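Local coordinates for protein interpain A (Prevotella intermedia, PDB 3BB7) that probably acts as a C10-family cysteine peptidase, made as a zymogen whose prodomain, related to Spi protease inhibitors, precedes the protease domain, at residues Tyr13-Val25 with Pro33-Glu45. The protein carries 1 engineered substitution. Numbering follows the deposited sequence.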
ATOM      1  N   TYR A  13       1.182  -7.762 -20.946  1.00 17.80           N
ATOM      2  CA  TYR A  13       0.018  -6.918 -20.645  1.00 17.99           C
ATOM      3  C   TYR A  13       0.014  -5.657 -21.481  1.00 17.09           C
ATOM      4  O   TYR A  13       1.057  -5.224 -21.980  1.00 17.77           O
ATOM      5  CB  TYR A  13      -0.069  -6.541 -19.156  1.00 17.61           C
ATOM      6  CG  TYR A  13       1.080  -5.685 -18.663  1.00 17.30           C
ATOM      7  CD1 TYR A  13       1.124  -4.303 -18.925  1.00 16.04           C
ATOM      8  CD2 TYR A  13       2.152  -6.257 -17.956  1.00 15.30           C
ATOM      9  CE1 TYR A  13       2.198  -3.520 -18.509  1.00 16.63           C
ATOM     10  CE2 TYR A  13       3.228  -5.470 -17.522  1.00 18.44           C
ATOM     11  CZ  TYR A  13       3.247  -4.103 -17.808  1.00 17.14           C
ATOM     12  OH  TYR A  13       4.317  -3.347 -17.386  1.00 20.08           O
ATOM     13  N   THR A  14      -1.176  -5.068 -21.604  1.00 16.29           N
ATOM     14  CA  THR A  14      -1.376  -3.841 -22.365  1.00 15.53           C
ATOM     15  C   THR A  14      -2.225  -2.942 -21.477  1.00 14.92           C
ATOM     16  O   THR A  14      -3.190  -3.413 -20.839  1.00 13.74           O
ATOM     17  CB  THR A  14      -2.126  -4.131 -23.684  1.00 15.22           C
ATOM     18  OG1 THR A  14      -1.382  -5.092 -24.453  1.00 18.12           O
ATOM     19  CG2 THR A  14      -2.283  -2.878 -24.539  1.00 16.77           C
ATOM     20  N   VAL A  15      -1.836  -1.671 -21.392  1.00 14.69           N
ATOM     21  CA  VAL A  15      -2.636  -0.675 -20.684  1.00 14.67           C
ATOM     22  C   VAL A  15      -3.501  -0.014 -21.755  1.00 14.04           C
ATOM     23  O   VAL A  15      -2.993   0.521 -22.756  1.00 14.95           O
ATOM     24  CB  VAL A  15      -1.736   0.353 -19.952  1.00 15.68           C
ATOM     25  CG1 VAL A  15      -2.553   1.496 -19.407  1.00 17.73           C
ATOM     26  CG2 VAL A  15      -0.945  -0.342 -18.840  1.00 17.36           C
ATOM     27  N   PHE A  16      -4.815  -0.063 -21.565  1.00 13.58           N
ATOM     28  CA  PHE A  16      -5.714   0.561 -22.521  1.00 14.22           C
ATOM     29  C   PHE A  16      -6.482   1.679 -21.835  1.00 13.89           C
ATOM     30  O   PHE A  16      -7.070   1.450 -20.779  1.00 13.33           O
ATOM     31  CB  PHE A  16      -6.769  -0.436 -22.993  1.00 14.99           C
ATOM     32  CG  PHE A  16      -6.302  -1.418 -24.041  1.00 15.51           C
ATOM     33  CD1 PHE A  16      -5.995  -2.724 -23.685  1.00 16.86           C
ATOM     34  CD2 PHE A  16      -6.257  -1.075 -25.389  1.00 16.79           C
ATOM     35  CE1 PHE A  16      -5.602  -3.663 -24.650  1.00 17.82           C
ATOM     36  CE2 PHE A  16      -5.858  -2.020 -26.357  1.00 18.30           C
ATOM     37  CZ  PHE A  16      -5.533  -3.301 -25.981  1.00 16.68           C
ATOM     38  N   GLY A  17      -6.553   2.849 -22.464  1.00 12.46           N
ATOM     39  CA  GLY A  17      -7.426   3.887 -21.966  1.00 12.41           C
ATOM     40  C   GLY A  17      -8.850   3.647 -22.416  1.00 10.76           C
ATOM     41  O   GLY A  17      -9.096   3.154 -23.517  1.00 12.41           O
ATOM     42  N   TYR A  18      -9.791   4.045 -21.560  1.00 10.67           N
ATOM     43  CA  TYR A  18     -11.192   4.009 -21.882  1.00 10.81           C
ATOM     44  C   TYR A  18     -11.641   5.367 -22.404  1.00 10.90           C
ATOM     45  O   TYR A  18     -11.319   6.402 -21.818  1.00 10.45           O
ATOM     46  CB  TYR A  18     -11.963   3.734 -20.601  1.00 10.54           C
ATOM     47  CG  TYR A  18     -11.897   2.319 -20.038  1.00 10.68           C
ATOM     48  CD1 TYR A  18     -11.722   1.211 -20.854  1.00 11.80           C
ATOM     49  CD2 TYR A  18     -12.121   2.103 -18.690  1.00 10.22           C
ATOM     50  CE1 TYR A  18     -11.699  -0.087 -20.313  1.00  9.75           C
ATOM     51  CE2 TYR A  18     -12.113   0.819 -18.145  1.00 10.35           C
ATOM     52  CZ  TYR A  18     -11.929  -0.265 -18.977  1.00  8.92           C
ATOM     53  OH  TYR A  18     -11.972  -1.529 -18.424  1.00 11.53           O
ATOM     54  N   THR A  19     -12.441   5.354 -23.453  1.00 10.90           N
ATOM     55  CA  THR A  19     -13.008   6.617 -23.937  1.00 12.10           C
ATOM     56  C   THR A  19     -13.966   7.303 -22.945  1.00 12.13           C
ATOM     57  O   THR A  19     -14.135   8.514 -23.046  1.00 11.21           O
ATOM     58  CB  THR A  19     -13.682   6.495 -25.306  1.00 12.01           C
ATOM     59  OG1 THR A  19     -14.741   5.539 -25.223  1.00 14.04           O
ATOM     60  CG2 THR A  19     -12.692   6.074 -26.433  1.00 12.52           C
ATOM     61  N   ASP A  20     -14.589   6.571 -22.004  1.00 12.79           N
ATOM     62  CA  ASP A  20     -15.401   7.250 -20.971  1.00 14.45           C
ATOM     63  C   ASP A  20     -14.538   7.779 -19.837  1.00 14.63           C
ATOM     64  O   ASP A  20     -15.028   8.462 -18.932  1.00 14.61           O
ATOM     65  CB  ASP A  20     -16.494   6.324 -20.384  1.00 16.96           C
ATOM     66  CG  ASP A  20     -17.697   6.166 -21.306  1.00 20.56           C
ATOM     67  OD1 ASP A  20     -18.466   5.202 -21.116  1.00 25.24           O
ATOM     68  OD2 ASP A  20     -17.892   7.000 -22.202  1.00 24.74           O
ATOM     69  N   GLY A  21     -13.237   7.503 -19.897  1.00 13.40           N
ATOM     70  CA  GLY A  21     -12.330   7.869 -18.826  1.00 13.14           C
ATOM     71  C   GLY A  21     -11.927   6.611 -18.077  1.00 12.80           C
ATOM     72  O   GLY A  21     -12.697   5.632 -18.031  1.00 13.11           O
ATOM     73  N   GLY A  22     -10.748   6.638 -17.461  1.00 12.06           N
ATOM     74  CA  GLY A  22     -10.264   5.448 -16.790  1.00 11.75           C
ATOM     75  C   GLY A  22      -9.408   4.618 -17.720  1.00 10.56           C
ATOM     76  O   GLY A  22      -9.198   4.972 -18.885  1.00 11.01           O
ATOM     77  N   PHE A  23      -8.929   3.495 -17.207  1.00 10.07           N
ATOM     78  CA  PHE A  23      -8.132   2.562 -18.012  1.00  9.84           C
ATOM     79  C   PHE A  23      -8.230   1.147 -17.468  1.00  9.63           C
ATOM     80  O   PHE A  23      -8.680   0.919 -16.339  1.00 10.15           O
ATOM     81  CB  PHE A  23      -6.660   2.985 -18.067  1.00 11.29           C
ATOM     82  CG  PHE A  23      -5.923   2.831 -16.765  1.00 11.68           C
ATOM     83  CD1 PHE A  23      -5.165   1.681 -16.504  1.00 14.09           C
ATOM     84  CD2 PHE A  23      -5.974   3.827 -15.812  1.00 11.08           C
ATOM     85  CE1 PHE A  23      -4.478   1.519 -15.290  1.00 13.76           C
ATOM     86  CE2 PHE A  23      -5.274   3.695 -14.596  1.00 13.81           C
ATOM     87  CZ  PHE A  23      -4.526   2.551 -14.330  1.00 14.75           C
ATOM     88  N   ALA A  24      -7.757   0.200 -18.263  1.00  9.80           N
ATOM     89  CA  ALA A  24      -7.664  -1.183 -17.820  1.00 10.26           C
ATOM     90  C   ALA A  24      -6.303  -1.722 -18.160  1.00  9.87           C
ATOM     91  O   ALA A  24      -5.647  -1.219 -19.087  1.00 10.10           O
ATOM     92  CB  ALA A  24      -8.747  -2.033 -18.470  1.00 11.57           C
ATOM     93  N   VAL A  25      -5.894  -2.748 -17.416  1.00  9.53           N
ATOM     94  CA  VAL A  25      -4.674  -3.502 -17.691  1.00 10.24           C
ATOM     95  C   VAL A  25      -5.177  -4.881 -18.111  1.00 10.63           C
ATOM     96  O   VAL A  25      -5.949  -5.529 -17.385  1.00  9.49           O
ATOM     97  CB  VAL A  25      -3.757  -3.571 -16.487  1.00  9.99           C
ATOM     98  CG1 VAL A  25      -2.462  -4.305 -16.868  1.00 11.43           C
ATOM     99  CG2 VAL A  25      -3.476  -2.146 -15.933  1.00 11.84           C
ATOM    100  N   PRO A  33      -6.417 -14.710 -16.856  1.00 12.70           N
ATOM    101  CA  PRO A  33      -7.662 -13.953 -17.043  1.00 12.74           C
ATOM    102  C   PRO A  33      -7.351 -12.666 -17.792  1.00 12.47           C
ATOM    103  O   PRO A  33      -6.271 -12.093 -17.602  1.00 12.78           O
ATOM    104  CB  PRO A  33      -8.105 -13.629 -15.621  1.00 12.82           C
ATOM    105  CG  PRO A  33      -6.865 -13.718 -14.801  1.00 13.53           C
ATOM    106  CD  PRO A  33      -5.967 -14.727 -15.448  1.00 13.16           C
ATOM    107  N   GLU A  34      -8.279 -12.210 -18.634  1.00 11.92           N
ATOM    108  CA  GLU A  34      -8.010 -11.071 -19.487  1.00 12.83           C
ATOM    109  C   GLU A  34      -7.852  -9.776 -18.674  1.00 12.20           C
ATOM    110  O   GLU A  34      -6.883  -9.057 -18.824  1.00 13.38           O
ATOM    111  CB  GLU A  34      -9.139 -10.911 -20.483  1.00 12.17           C
ATOM    112  CG  GLU A  34      -8.829  -9.856 -21.530  1.00 12.20           C
ATOM    113  CD  GLU A  34      -9.885  -9.710 -22.601  1.00 13.71           C
ATOM    114  OE1 GLU A  34     -11.110  -9.692 -22.294  1.00 15.91           O
ATOM    115  OE2 GLU A  34      -9.462  -9.573 -23.769  1.00 14.44           O
ATOM    116  N   LEU A  35      -8.826  -9.445 -17.845  1.00 12.09           N
ATOM    117  CA  LEU A  35      -8.719  -8.184 -17.128  1.00 12.17           C
ATOM    118  C   LEU A  35      -7.907  -8.373 -15.856  1.00 11.67           C
ATOM    119  O   LEU A  35      -8.289  -9.168 -14.979  1.00 11.20           O
ATOM    120  CB  LEU A  35     -10.097  -7.619 -16.807  1.00 12.08           C
ATOM    121  CG  LEU A  35      -9.879  -6.277 -16.093  1.00 14.67           C
ATOM    122  CD1 LEU A  35     -10.244  -5.114 -16.935  1.00 14.82           C
ATOM    123  CD2 LEU A  35     -10.521  -6.226 -14.738  1.00 19.05           C
ATOM    124  N   LEU A  36      -6.810  -7.626 -15.754  1.00 10.13           N
ATOM    125  CA  LEU A  36      -5.898  -7.716 -14.584  1.00 10.90           C
ATOM    126  C   LEU A  36      -6.124  -6.578 -13.599  1.00 11.07           C
ATOM    127  O   LEU A  36      -5.861  -6.727 -12.407  1.00 10.47           O
ATOM    128  CB  LEU A  36      -4.444  -7.716 -15.053  1.00 11.45           C
ATOM    129  CG  LEU A  36      -4.113  -8.804 -16.100  1.00 10.37           C
ATOM    130  CD1 LEU A  36      -2.732  -8.574 -16.676  1.00 12.12           C
ATOM    131  CD2 LEU A  36      -4.181 -10.171 -15.434  1.00 12.39           C
ATOM    132  N   GLY A  37      -6.575  -5.432 -14.101  1.00 10.31           N
ATOM    133  CA  GLY A  37      -6.790  -4.263 -13.263  1.00 10.88           C
ATOM    134  C   GLY A  37      -7.607  -3.233 -13.976  1.00 10.47           C
ATOM    135  O   GLY A  37      -7.680  -3.204 -15.210  1.00  9.71           O
ATOM    136  N   VAL A  38      -8.234  -2.374 -13.208  1.00 11.19           N
ATOM    137  CA  VAL A  38      -9.123  -1.364 -13.776  1.00 12.07           C
ATOM    138  C   VAL A  38      -9.200  -0.166 -12.855  1.00 12.88           C
ATOM    139  O   VAL A  38      -9.301  -0.327 -11.663  1.00 12.32           O
ATOM    140  CB  VAL A  38     -10.547  -1.934 -14.112  1.00 12.07           C
ATOM    141  CG1 VAL A  38     -11.220  -2.581 -12.893  1.00 13.24           C
ATOM    142  CG2 VAL A  38     -11.456  -0.860 -14.804  1.00 12.68           C
ATOM    143  N   SER A  39      -9.184   1.027 -13.426  1.00 12.70           N
ATOM    144  CA  SER A  39      -9.226   2.271 -12.649  1.00 15.48           C
ATOM    145  C   SER A  39     -10.211   3.220 -13.284  1.00 16.08           C
ATOM    146  O   SER A  39     -10.363   3.212 -14.513  1.00 15.41           O
ATOM    147  CB  SER A  39      -7.846   2.911 -12.625  1.00 15.71           C
ATOM    148  OG  SER A  39      -7.860   4.133 -11.919  1.00 18.83           O
ATOM    149  N   GLU A  40     -10.851   4.046 -12.440  1.00 17.77           N
ATOM    150  CA  GLU A  40     -11.673   5.168 -12.940  1.00 20.26           C
ATOM    151  C   GLU A  40     -10.800   6.377 -13.289  1.00 19.17           C
ATOM    152  O   GLU A  40     -11.230   7.296 -14.005  1.00 19.47           O
ATOM    153  CB  GLU A  40     -12.745   5.564 -11.904  1.00 20.37           C
ATOM    154  CG  GLU A  40     -13.812   4.509 -11.656  1.00 23.48           C
ATOM    155  CD  GLU A  40     -14.657   4.775 -10.395  1.00 26.34           C
ATOM    156  OE1 GLU A  40     -14.363   5.742  -9.641  1.00 32.77           O
ATOM    157  OE2 GLU A  40     -15.619   3.998 -10.165  1.00 33.57           O
ATOM    158  N   SER A  41      -9.558   6.374 -12.814  1.00 19.48           N
ATOM    159  CA  SER A  41      -8.665   7.486 -13.059  1.00 19.91           C
ATOM    160  C   SER A  41      -8.048   7.354 -14.435  1.00 19.65           C
ATOM    161  O   SER A  41      -7.629   6.272 -14.828  1.00 19.44           O
ATOM    162  CB  SER A  41      -7.566   7.527 -12.000  1.00 20.64           C
ATOM    163  OG  SER A  41      -8.155   7.787 -10.741  1.00 22.51           O
ATOM    164  N   ASN A  42      -7.950   8.453 -15.165  1.00 18.58           N
ATOM    165  CA  ASN A  42      -7.228   8.416 -16.433  1.00 18.51           C
ATOM    166  C   ASN A  42      -5.773   8.011 -16.175  1.00 19.27           C
ATOM    167  O   ASN A  42      -5.167   8.400 -15.150  1.00 20.42           O
ATOM    168  CB  ASN A  42      -7.291   9.767 -17.134  1.00 17.43           C
ATOM    169  CG  ASN A  42      -8.615  10.017 -17.831  1.00 16.43           C
ATOM    170  OD1 ASN A  42      -9.606   9.337 -17.601  1.00 16.65           O
ATOM    171  ND2 ASN A  42      -8.626  10.993 -18.704  1.00 15.69           N
ATOM    172  N   PHE A  43      -5.211   7.217 -17.079  1.00 18.97           N
ATOM    173  CA  PHE A  43      -3.828   6.781 -16.915  1.00 20.14           C
ATOM    174  C   PHE A  43      -2.853   7.910 -17.236  1.00 21.45           C
ATOM    175  O   PHE A  43      -2.915   8.480 -18.316  1.00 22.73           O
ATOM    176  CB  PHE A  43      -3.520   5.605 -17.830  1.00 19.76           C
ATOM    177  CG  PHE A  43      -2.137   5.052 -17.627  1.00 19.43           C
ATOM    178  CD1 PHE A  43      -1.896   4.142 -16.608  1.00 19.94           C
ATOM    179  CD2 PHE A  43      -1.075   5.469 -18.445  1.00 22.43           C
ATOM    180  CE1 PHE A  43      -0.620   3.644 -16.407  1.00 21.03           C
ATOM    181  CE2 PHE A  43       0.215   4.967 -18.251  1.00 22.68           C
ATOM    182  CZ  PHE A  43       0.435   4.056 -17.234  1.00 21.41           C
ATOM    183  N   VAL A  44      -1.929   8.198 -16.323  1.00 22.56           N
ATOM    184  CA  VAL A  44      -0.802   9.091 -16.652  1.00 23.70           C
ATOM    185  C   VAL A  44       0.450   8.401 -16.133  1.00 23.48           C
ATOM    186  O   VAL A  44       0.397   7.725 -15.114  1.00 23.94           O
ATOM    187  CB  VAL A  44      -0.921  10.515 -16.026  1.00 24.23           C
ATOM    188  CG1 VAL A  44       0.320  11.360 -16.348  1.00 24.66           C
ATOM    189  CG2 VAL A  44      -2.151  11.239 -16.535  1.00 24.85           C
ATOM    190  N   GLU A  45       1.563   8.549 -16.845  1.00 24.04           N
ATOM    191  CA  GLU A  45       2.806   7.931 -16.407  1.00 23.56           C
ATOM    192  C   GLU A  45       3.170   8.483 -15.041  1.00 22.18           C
ATOM    193  O   GLU A  45       2.973   9.661 -14.728  1.00 21.86           O
ATOM    194  CB  GLU A  45       3.944   8.130 -17.425  1.00 24.61           C
ATOM    195  CG  GLU A  45       3.863   7.235 -18.673  1.00 29.36           C
ATOM    196  CD  GLU A  45       4.389   5.812 -18.450  1.00 34.39           C
ATOM    197  OE1 GLU A  45       4.906   5.221 -19.422  1.00 37.41           O
ATOM    198  OE2 GLU A  45       4.295   5.274 -17.321  1.00 37.71           O
TER
HETATM  199  O   HOH W   1      -6.788   6.545 -19.358  1.00  9.70           O
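Within the Spi-inhibitor-like prodomain, the antiparallel beta hairpin of strands 23-26 and 35-39 pairs Phe-23 with Ser-39, Ala-24 with Val-38 and Val-25 with Gly-37. Phe-23 and Ser-39 exchange two backbone hydrogen bonds. Further along, a classic beta bulge sets Leu-36 and Gly-37 against Val-25, whose O takes a bond from Leu-36 N (2.8 Å) and a weak one from Gly-37 N. The main side-chain cluster forms on the face of Phe-23 and Ser-39. With CG between its backbone N and carbonyl carbon (chi1 70°), the Phe-23 ring leans toward strand 35-39, bringing CE2 to 3.3 Å from Ser-39 CB, while Ser-41 O lies at the ring edge. Phe-43 directs an edge at the face of Phe-23 in a T-shaped stack (centroids 5.1 Å apart, planes at 77°), and Val-15 CG1 sits over a face of Phe-43 in a CH-pi contact. On the sheet's other face, Val-38 CG2 meets the edge of the Tyr-18 ring, 3.7 Å from OH. Beyond the end of strand 35-39, Asn-42 OD1 accepts a nearly straight bond from Gly-22 N, just before strand 23-26 (2.9 Å, 164° at the hydrogen), although the donor is tilted from the amide carbonyl plane. A water donates to Gly-22 O and accepts from Phe-43 N. Ser-39 OG accepts from Ser-41 N, closing an ST turn, and also bonds Asp-291 O in the protease part of the chain. Polar groups thus tie Gly-22, just after the Tyr-18 to Gly-21 turn, to the segment leaving the hairpin, while the stack and the CH-pi contacts hold the Phe-43 ring between Phe-23 and Val-15.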